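Putative glucose-6-phosphate 1-epimerase (Salmonella typhimurium, PDB 2HTA) probably interconverts the alpha and beta anomers of glucose 6-phosphate, as a hexose-6-phosphate 1-epimerase of the galactose mutarotase superfamily. Local coordinates at residues L153-V158 with E165-G170; I244-H249 with L300-C305; H250-V255 with Y285-Q290. All coordinates share one frame; numbering follows the deposited sequence.

Interaction 1 of 3, residues L153-V158 with E165-G170; sequences LARFKV and ELEAHG
Glu167 OE1 is the hub of a salt-bridge network on one face of a beta hairpin, built from strands 151-158 and 162-169. Arg155 NH2 reaches Glu167 OE1 at 3.1 Å in an almost straight bond. The oxygen lies in the guanidinium plane, yet the arginine meets the carboxylate from above its plane. His169 NE2 donates to Glu167 OE1 at 2.7 Å. Leu153 CD1 lies beside this polar cluster, 3.7 Å from both Glu167 OE1 and His169 NE2. Glu165 OE1 is only a long ion-pair partner of Arg155 NH2, at 3.9 Å. Water 1 closes that gap: it accepts from Arg155 NH2 and donates to both Glu165 OE1 and Glu165 O. Extended side chains make this reach possible, with CG of both glutamates anti to the backbone N. Behind them stand two hydrogen-bonded antiparallel pairs, Leu153 with Glu167 and Arg155 with Glu165, each closed by two N-H to O bonds. Ala154 and Leu166, the non-hydrogen-bonded pair between them, turn to the other face, where Trp118 touches both. Both ring nitrogens of His169 are held by carboxylates, which would favour a protonated, positively charged imidazole: beyond Glu167 at NE2, Glu295 OE1 is hydrogen-bonded to His169 ND1.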
loop_
_atom_site.group_PDB
_atom_site.type_symbol
_atom_site.label_atom_id
_atom_site.label_comp_id
_atom_site.label_asym_id
_atom_site.label_seq_id
_atom_site.Cartn_x
_atom_site.Cartn_y
_atom_site.Cartn_z
ATOM N N LEU A 153 7.810 -1.183 12.671
ATOM C CA LEU A 153 6.590 -0.534 13.116
ATOM C C LEU A 153 5.873 0.105 11.948
ATOM O O LEU A 153 6.510 0.752 11.128
ATOM C CB LEU A 153 6.877 0.567 14.168
ATOM C CG LEU A 153 7.487 -0.083 15.409
ATOM C CD1 LEU A 153 8.405 0.775 16.178
ATOM C CD2 LEU A 153 6.382 -0.628 16.317
ATOM N N ALA A 154 4.556 -0.056 11.882
ATOM C CA ALA A 154 3.738 0.606 10.843
ATOM C C ALA A 154 2.725 1.439 11.645
ATOM O O ALA A 154 1.946 0.881 12.432
ATOM C CB ALA A 154 3.028 -0.402 9.947
ATOM N N ARG A 155 2.808 2.746 11.501
ATOM C CA ARG A 155 1.905 3.678 12.214
ATOM C C ARG A 155 1.000 4.276 11.195
ATOM O O ARG A 155 1.486 4.736 10.150
ATOM C CB ARG A 155 2.735 4.762 12.909
ATOM C CG ARG A 155 3.734 4.207 13.941
ATOM C CD ARG A 155 4.414 5.348 14.676
ATOM N NE ARG A 155 5.057 4.891 15.897
ATOM C CZ ARG A 155 6.336 4.535 15.972
ATOM N NH1 ARG A 155 6.850 4.123 17.131
ATOM N NH2 ARG A 155 7.106 4.631 14.900
ATOM N N PHE A 156 -0.312 4.213 11.447
ATOM C CA PHE A 156 -1.336 4.735 10.566
ATOM C C PHE A 156 -2.129 5.825 11.248
ATOM O O PHE A 156 -2.340 5.744 12.452
ATOM C CB PHE A 156 -2.328 3.641 10.223
ATOM C CG PHE A 156 -1.709 2.513 9.469
ATOM C CD1 PHE A 156 -1.058 1.491 10.156
ATOM C CD2 PHE A 156 -1.712 2.525 8.070
ATOM C CE1 PHE A 156 -0.445 0.409 9.421
ATOM C CE2 PHE A 156 -1.137 1.430 7.352
ATOM C CZ PHE A 156 -0.504 0.418 8.040
ATOM N N LYS A 157 -2.568 6.818 10.487
ATOM C CA LYS A 157 -3.565 7.816 10.972
ATOM C C LYS A 157 -4.698 7.795 9.970
ATOM O O LYS A 157 -4.465 8.086 8.812
ATOM C CB LYS A 157 -2.907 9.193 11.023
ATOM C CG LYS A 157 -1.789 9.255 11.991
ATOM C CD LYS A 157 -1.487 10.752 12.305
ATOM C CE LYS A 157 -0.424 10.894 13.369
ATOM N NZ LYS A 157 -0.111 12.344 13.533
ATOM N N VAL A 158 -5.902 7.354 10.355
ATOM C CA VAL A 158 -6.980 7.277 9.401
ATOM C C VAL A 158 -8.081 8.226 9.818
ATOM O O VAL A 158 -8.557 8.170 10.935
ATOM C CB VAL A 158 -7.525 5.819 9.165
ATOM C CG1 VAL A 158 -6.386 4.943 8.580
ATOM C CG2 VAL A 158 -8.011 5.172 10.476
ATOM N N GLU A 165 3.245 5.392 8.059
ATOM C CA GLU A 165 4.677 5.571 8.308
ATOM C C GLU A 165 5.269 4.215 8.686
ATOM O O GLU A 165 4.811 3.570 9.633
ATOM C CB GLU A 165 4.881 6.576 9.439
ATOM C CG GLU A 165 6.374 6.775 9.878
ATOM C CD GLU A 165 6.497 7.636 11.141
ATOM O OE1 GLU A 165 6.016 7.221 12.223
ATOM O OE2 GLU A 165 7.068 8.741 11.049
ATOM N N LEU A 166 6.244 3.769 7.915
ATOM C CA LEU A 166 7.002 2.554 8.191
ATOM C C LEU A 166 8.384 2.848 8.802
ATOM O O LEU A 166 9.160 3.632 8.261
ATOM C CB LEU A 166 7.177 1.783 6.881
ATOM C CG LEU A 166 7.888 0.440 7.077
ATOM C CD1 LEU A 166 7.007 -0.602 7.808
ATOM C CD2 LEU A 166 8.363 -0.074 5.701
ATOM N N GLU A 167 8.735 2.167 9.887
ATOM C CA GLU A 167 9.984 2.464 10.608
ATOM C C GLU A 167 10.637 1.130 10.984
ATOM O O GLU A 167 9.988 0.265 11.609
ATOM C CB GLU A 167 9.630 3.244 11.878
ATOM C CG GLU A 167 10.782 3.537 12.776
ATOM C CD GLU A 167 10.311 4.399 13.992
ATOM O OE1 GLU A 167 10.091 3.874 15.131
ATOM O OE2 GLU A 167 10.131 5.607 13.750
ATOM N N ALA A 168 11.873 0.950 10.548
ATOM C CA ALA A 168 12.583 -0.340 10.726
ATOM C C ALA A 168 13.771 -0.136 11.671
ATOM O O ALA A 168 14.648 0.717 11.424
ATOM C CB ALA A 168 13.054 -0.882 9.380
ATOM N N HIS A 169 13.783 -0.880 12.766
ATOM C CA HIS A 169 14.854 -0.794 13.758
ATOM C C HIS A 169 15.766 -2.009 13.608
ATOM O O HIS A 169 15.302 -3.151 13.623
ATOM C CB HIS A 169 14.274 -0.801 15.170
ATOM C CG HIS A 169 13.435 0.405 15.464
ATOM N ND1 HIS A 169 13.888 1.462 16.228
ATOM C CD2 HIS A 169 12.168 0.708 15.110
ATOM C CE1 HIS A 169 12.930 2.374 16.323
ATOM N NE2 HIS A 169 11.879 1.940 15.655
ATOM N N GLY A 170 17.056 -1.762 13.554
ATOM C CA GLY A 170 18.030 -2.893 13.394
ATOM C C GLY A 170 19.316 -2.368 12.773
ATOM O O GLY A 170 19.518 -1.145 12.711
HETATM O O HOH W 1 6.382 4.376 12.117
#

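Interaction 2 of 3, residues I244-H249 with L300-C305; sequences IDVVHH and LAQTIC
Thr303 O is the best-held polar atom here, and two donors grip it. Val247 N gives Thr303 O a practically straight hydrogen bond of 2.7 Å (179°), and Val246 CA approaches Thr303 O at 3.5 Å in a weaker CA-H...O contact. The bond belongs to an antiparallel pair of neighbouring strands, 242-249 and 298-308, in the large beta sheet of this mutarotase fold. Six backbone hydrogen bonds in all join Asp245 to Cys305, Val247 to Thr303 and His249 to Ala301. At the His249 end the donors sit above the carbonyl planes, and Ala301 N to His249 O lengthens to 3.1 Å. On one face Gln302 has CG anti to the backbone N (chi1 -178°) and stays extended. Its amide crosses Val246 obliquely, with Gln302 CD 3.5 Å from Val246 CG1. Hydrogen bonds from OE1 to Ser180 OG and from NE2 to Thr283 OG1 set the amide's rotation. His248, on the same face, also binds Thr283 through ND1, and its NE2 binds Ser233. These buried polar side chains lie near the proposed active site: the Gln302 side chain is about 6 Å from that of Glu282. At the other end, Ile244 CG2 meets Ile304 CG2 at 3.5 Å, the two side chains lying side by side.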
loop_
_atom_site.group_PDB
_atom_site.type_symbol
_atom_site.label_atom_id
_atom_site.label_comp_id
_atom_site.label_asym_id
_atom_site.label_seq_id
_atom_site.Cartn_x
_atom_site.Cartn_y
_atom_site.Cartn_z
ATOM N N ILE A 244 -6.678 12.466 -6.142
ATOM C CA ILE A 244 -6.072 11.927 -4.952
ATOM C C ILE A 244 -4.610 12.405 -4.921
ATOM O O ILE A 244 -3.858 12.247 -5.912
ATOM C CB ILE A 244 -6.161 10.382 -4.914
ATOM C CG1 ILE A 244 -7.652 9.893 -4.873
ATOM C CG2 ILE A 244 -5.386 9.848 -3.734
ATOM C CD1 ILE A 244 -7.810 8.376 -5.376
ATOM N N ASP A 245 -4.238 13.031 -3.819
ATOM C CA ASP A 245 -2.863 13.491 -3.617
ATOM C C ASP A 245 -2.141 12.396 -2.869
ATOM O O ASP A 245 -2.616 11.953 -1.832
ATOM C CB ASP A 245 -2.870 14.753 -2.778
ATOM C CG ASP A 245 -3.512 15.897 -3.500
ATOM O OD1 ASP A 245 -3.513 15.945 -4.776
ATOM O OD2 ASP A 245 -4.046 16.757 -2.790
ATOM N N VAL A 246 -0.986 11.969 -3.380
ATOM C CA VAL A 246 -0.172 10.942 -2.705
ATOM C C VAL A 246 1.176 11.582 -2.404
ATOM O O VAL A 246 1.930 11.885 -3.331
ATOM C CB VAL A 246 -0.003 9.686 -3.623
ATOM C CG1 VAL A 246 0.629 8.555 -2.854
ATOM C CG2 VAL A 246 -1.321 9.225 -4.189
ATOM N N VAL A 247 1.438 11.857 -1.122
ATOM C CA VAL A 247 2.605 12.578 -0.716
ATOM C C VAL A 247 3.643 11.599 -0.167
ATOM O O VAL A 247 3.335 10.758 0.681
ATOM C CB VAL A 247 2.288 13.613 0.321
ATOM C CG1 VAL A 247 3.509 14.412 0.683
ATOM C CG2 VAL A 247 1.187 14.575 -0.196
ATOM N N HIS A 248 4.870 11.751 -0.636
ATOM C CA HIS A 248 5.944 10.825 -0.350
ATOM C C HIS A 248 6.974 11.497 0.531
ATOM O O HIS A 248 7.364 12.681 0.297
ATOM C CB HIS A 248 6.609 10.339 -1.657
ATOM C CG HIS A 248 5.635 9.905 -2.715
ATOM N ND1 HIS A 248 5.034 8.662 -2.715
ATOM C CD2 HIS A 248 5.095 10.589 -3.755
ATOM C CE1 HIS A 248 4.199 8.579 -3.742
ATOM N NE2 HIS A 248 4.232 9.729 -4.400
ATOM N N HIS A 249 7.380 10.777 1.591
ATOM C CA HIS A 249 8.445 11.288 2.489
ATOM C C HIS A 249 9.484 10.234 2.781
ATOM O O HIS A 249 9.158 9.084 2.926
ATOM C CB HIS A 249 7.834 11.816 3.793
ATOM C CG HIS A 249 7.326 13.232 3.672
ATOM N ND1 HIS A 249 5.985 13.542 3.615
ATOM C CD2 HIS A 249 7.998 14.408 3.528
ATOM C CE1 HIS A 249 5.849 14.854 3.493
ATOM N NE2 HIS A 249 7.058 15.404 3.409
ATOM N N LEU A 300 9.940 5.323 6.046
ATOM C CA LEU A 300 9.338 5.602 4.748
ATOM C C LEU A 300 7.855 5.962 5.057
ATOM O O LEU A 300 7.216 5.305 5.912
ATOM C CB LEU A 300 9.353 4.332 3.918
ATOM C CG LEU A 300 9.047 4.383 2.416
ATOM C CD1 LEU A 300 10.081 5.281 1.649
ATOM C CD2 LEU A 300 8.975 2.953 1.854
ATOM N N ALA A 301 7.343 7.022 4.423
ATOM C CA ALA A 301 5.966 7.478 4.739
ATOM C C ALA A 301 5.243 7.933 3.519
ATOM O O ALA A 301 5.830 8.491 2.588
ATOM C CB ALA A 301 5.963 8.599 5.814
ATOM N N GLN A 302 3.928 7.726 3.570
ATOM C CA GLN A 302 3.017 8.184 2.533
ATOM C C GLN A 302 1.759 8.816 3.213
ATOM O O GLN A 302 1.263 8.258 4.191
ATOM C CB GLN A 302 2.613 6.976 1.688
ATOM C CG GLN A 302 1.668 7.369 0.518
ATOM C CD GLN A 302 1.228 6.209 -0.301
ATOM O OE1 GLN A 302 0.072 5.810 -0.227
ATOM N NE2 GLN A 302 2.162 5.634 -1.102
ATOM N N THR A 303 1.311 9.973 2.719
ATOM C CA THR A 303 0.082 10.618 3.133
ATOM C C THR A 303 -0.804 10.733 1.899
ATOM O O THR A 303 -0.331 10.984 0.793
ATOM C CB THR A 303 0.381 11.979 3.814
ATOM O OG1 THR A 303 1.073 11.684 5.034
ATOM C CG2 THR A 303 -0.926 12.721 4.171
ATOM N N ILE A 304 -2.080 10.422 2.103
ATOM C CA ILE A 304 -3.079 10.452 1.065
ATOM C C ILE A 304 -4.173 11.469 1.425
ATOM O O ILE A 304 -4.706 11.481 2.568
ATOM C CB ILE A 304 -3.740 9.050 0.894
ATOM C CG1 ILE A 304 -2.673 7.942 0.827
ATOM C CG2 ILE A 304 -4.673 9.085 -0.363
ATOM C CD1 ILE A 304 -3.249 6.486 1.041
ATOM N N CYS A 305 -4.543 12.268 0.435
ATOM C CA CYS A 305 -5.534 13.365 0.629
ATOM C C CYS A 305 -6.450 13.317 -0.591
ATOM O O CYS A 305 -5.978 13.156 -1.730
ATOM C CB CYS A 305 -4.742 14.690 0.665
ATOM S SG CYS A 305 -5.732 16.108 0.847
#

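Interaction 3 of 3, residues H250-V255 with Y285-Q290; sequences HHLNVV and YATAPQ
The backbones come together at Leu252 and Tyr285, whose CA atoms are 4.8 Å apart, where the first segment leaves a loop to enter strand 253-258 and the second turns a corner at Thr287 and Ala288. Asn253 grips that corner. Its CG is anti to its own carbonyl carbon, which sends the amide toward the turn. OD1 accepts two backbone N-H groups. Ala286 N meets Asn253 OD1 nearly along the C=O axis at 2.8 Å, and Thr287 N meets Asn253 OD1 in the carbonyl plane, on a lone pair, at 3.0 Å. Asn253 ND2 donates to Thr287 OG1 at 2.9 Å, with the hydroxyl oxygen almost in the amide plane. That oxygen occupies the crowded position between backbone N and carbonyl carbon (chi1 55°), which turns it toward Asn253. Three bonds thus fix the rotation of the amide. Leu252 and Asn253 both face Val284, a classic beta bulge, so these consecutive side chains both point toward the 285-290 segment. The bulge lies where strand 253-258 pairs with strand 278-286, the strand that carries the proposed catalytic Glu282. Leu252, its chi1 of -134° off the staggered positions, lies obliquely across Tyr285. Leu252 CB stands over the ring centre, 5° off the normal, in a CH-pi contact. Leu252 CD2 reaches the rim at Tyr285 CE2, 3.6 Å away, and also meets the CB of Ala288. Gln290 CG lies over the centre of the opposite face of the Tyr285 ring, 3.7 Å above its plane, so the phenol ring is sandwiched between two aliphatic groups. His250 O sits at the ring edge, in plane. Gln290 NE2 donates to Arg299 O, and water 2 accepts from the same nitrogen while donating to His250 O at 2.9 Å.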
loop_
_atom_site.group_PDB
_atom_site.type_symbol
_atom_site.label_atom_id
_atom_site.label_comp_id
_atom_site.label_asym_id
_atom_site.label_seq_id
_atom_site.Cartn_x
_atom_site.Cartn_y
_atom_site.Cartn_z
ATOM N N HIS A 250 10.748 10.655 2.865
ATOM C CA HIS A 250 11.870 9.790 3.216
ATOM C C HIS A 250 12.157 8.761 2.132
ATOM O O HIS A 250 12.914 7.825 2.393
ATOM C CB HIS A 250 11.707 9.096 4.605
ATOM C CG HIS A 250 11.110 9.980 5.653
ATOM N ND1 HIS A 250 11.700 11.154 6.063
ATOM C CD2 HIS A 250 9.942 9.874 6.345
ATOM C CE1 HIS A 250 10.935 11.743 6.971
ATOM N NE2 HIS A 250 9.865 10.983 7.172
ATOM N N HIS A 251 11.551 8.917 0.958
ATOM C CA HIS A 251 11.641 7.946 -0.136
ATOM C C HIS A 251 12.726 8.352 -1.078
ATOM O O HIS A 251 13.326 9.458 -0.940
ATOM C CB HIS A 251 10.285 7.984 -0.965
ATOM C CG HIS A 251 10.119 9.290 -1.637
ATOM N ND1 HIS A 251 10.041 10.466 -0.906
ATOM C CD2 HIS A 251 10.206 9.655 -2.932
ATOM C CE1 HIS A 251 9.969 11.485 -1.744
ATOM N NE2 HIS A 251 10.103 11.030 -2.971
ATOM N N LEU A 252 13.007 7.462 -2.049
ATOM C CA LEU A 252 13.886 7.807 -3.188
ATOM C C LEU A 252 13.167 7.877 -4.524
ATOM O O LEU A 252 13.574 8.628 -5.438
ATOM C CB LEU A 252 15.023 6.777 -3.331
ATOM C CG LEU A 252 16.441 7.252 -3.550
ATOM C CD1 LEU A 252 16.829 8.442 -2.530
ATOM C CD2 LEU A 252 17.342 6.017 -3.390
ATOM N N ASN A 253 12.083 7.133 -4.647
ATOM C CA ASN A 253 11.465 6.872 -5.913
ATOM C C ASN A 253 9.957 6.863 -5.734
ATOM O O ASN A 253 9.459 6.715 -4.604
ATOM C CB ASN A 253 11.847 5.437 -6.408
ATOM C CG ASN A 253 13.320 5.158 -6.316
ATOM O OD1 ASN A 253 13.738 4.158 -5.683
ATOM N ND2 ASN A 253 14.141 6.006 -6.978
ATOM N N VAL A 254 9.243 7.009 -6.841
ATOM C CA VAL A 254 7.807 6.694 -6.868
ATOM C C VAL A 254 7.624 5.683 -7.958
ATOM O O VAL A 254 8.339 5.770 -8.945
ATOM C CB VAL A 254 6.979 7.945 -7.134
ATOM C CG1 VAL A 254 5.463 7.617 -7.381
ATOM C CG2 VAL A 254 7.133 8.874 -5.918
ATOM N N VAL A 255 6.732 4.690 -7.765
ATOM C CA VAL A 255 6.392 3.773 -8.822
ATOM C C VAL A 255 4.953 3.948 -9.253
ATOM O O VAL A 255 4.072 4.084 -8.395
ATOM C CB VAL A 255 6.663 2.316 -8.400
ATOM C CG1 VAL A 255 6.028 1.291 -9.364
ATOM C CG2 VAL A 255 8.197 2.151 -8.399
ATOM N N TYR A 285 11.718 3.060 -1.910
ATOM C CA TYR A 285 13.127 3.327 -1.674
ATOM C C TYR A 285 13.834 2.137 -2.333
ATOM O O TYR A 285 13.981 1.122 -1.704
ATOM C CB TYR A 285 13.411 3.391 -0.190
ATOM C CG TYR A 285 14.677 4.196 0.098
ATOM C CD1 TYR A 285 14.612 5.444 0.737
ATOM C CD2 TYR A 285 15.925 3.747 -0.357
ATOM C CE1 TYR A 285 15.777 6.246 0.990
ATOM C CE2 TYR A 285 17.120 4.538 -0.101
ATOM C CZ TYR A 285 17.036 5.755 0.583
ATOM O OH TYR A 285 18.180 6.510 0.853
ATOM N N ALA A 286 14.119 2.241 -3.635
ATOM C CA ALA A 286 14.601 1.043 -4.407
ATOM C C ALA A 286 15.981 1.277 -5.120
ATOM O O ALA A 286 16.808 0.348 -5.219
ATOM C CB ALA A 286 13.584 0.570 -5.411
ATOM N N THR A 287 16.203 2.456 -5.672
ATOM C CA THR A 287 17.378 2.651 -6.527
ATOM C C THR A 287 18.718 2.767 -5.742
ATOM O O THR A 287 19.807 2.802 -6.357
ATOM C CB THR A 287 17.200 3.851 -7.507
ATOM O OG1 THR A 287 16.885 5.010 -6.749
ATOM C CG2 THR A 287 16.061 3.662 -8.432
ATOM N N ALA A 288 18.642 2.832 -4.419
ATOM C CA ALA A 288 19.796 2.686 -3.553
ATOM C C ALA A 288 19.227 2.063 -2.284
ATOM O O ALA A 288 18.033 2.149 -2.056
ATOM C CB ALA A 288 20.427 4.071 -3.231
ATOM N N PRO A 289 20.076 1.454 -1.450
ATOM C CA PRO A 289 19.558 0.898 -0.204
ATOM C C PRO A 289 19.491 1.906 0.932
ATOM O O PRO A 289 20.279 2.840 1.000
ATOM C CB PRO A 289 20.585 -0.197 0.112
ATOM C CG PRO A 289 21.844 0.414 -0.294
ATOM C CD PRO A 289 21.524 1.173 -1.578
ATOM N N GLN A 290 18.535 1.691 1.810
ATOM C CA GLN A 290 18.283 2.541 2.942
ATOM C C GLN A 290 18.977 1.992 4.165
ATOM O O GLN A 290 18.962 0.802 4.409
ATOM C CB GLN A 290 16.775 2.607 3.167
ATOM C CG GLN A 290 16.306 3.847 3.829
ATOM C CD GLN A 290 14.799 3.872 3.991
ATOM O OE1 GLN A 290 14.102 2.857 3.785
ATOM N NE2 GLN A 290 14.274 5.071 4.331
HETATM O O HOH W 2 15.266 7.940 4.124
#

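Overall arrangement
Interactions 1 and 2 belong to one large antiparallel sheet, in which strands 162-169 and 298-308 are neighbours. The centres of interactions 1 and 2 are about 14 Å apart. Leu166 N and Leu300 O, 2.7 Å apart, probably share a hydrogen bond that joins the two. Interaction 3 lies in a second sheet, its centre about 14 Å from that of interaction 2 and about 16 Å from that of interaction 1. Along the chain interaction 1 comes first, and interaction 2 then brackets interaction 3. The chain passes between the sheets from 242-249 to 253-258. Interactions 2 and 3 pack together there, Leu300 CD1 lying 3.6 Å from His251 CA. The side chains of Gln302 and Asn253 are about 6 and 8 Å from that of the proposed active-site Glu282.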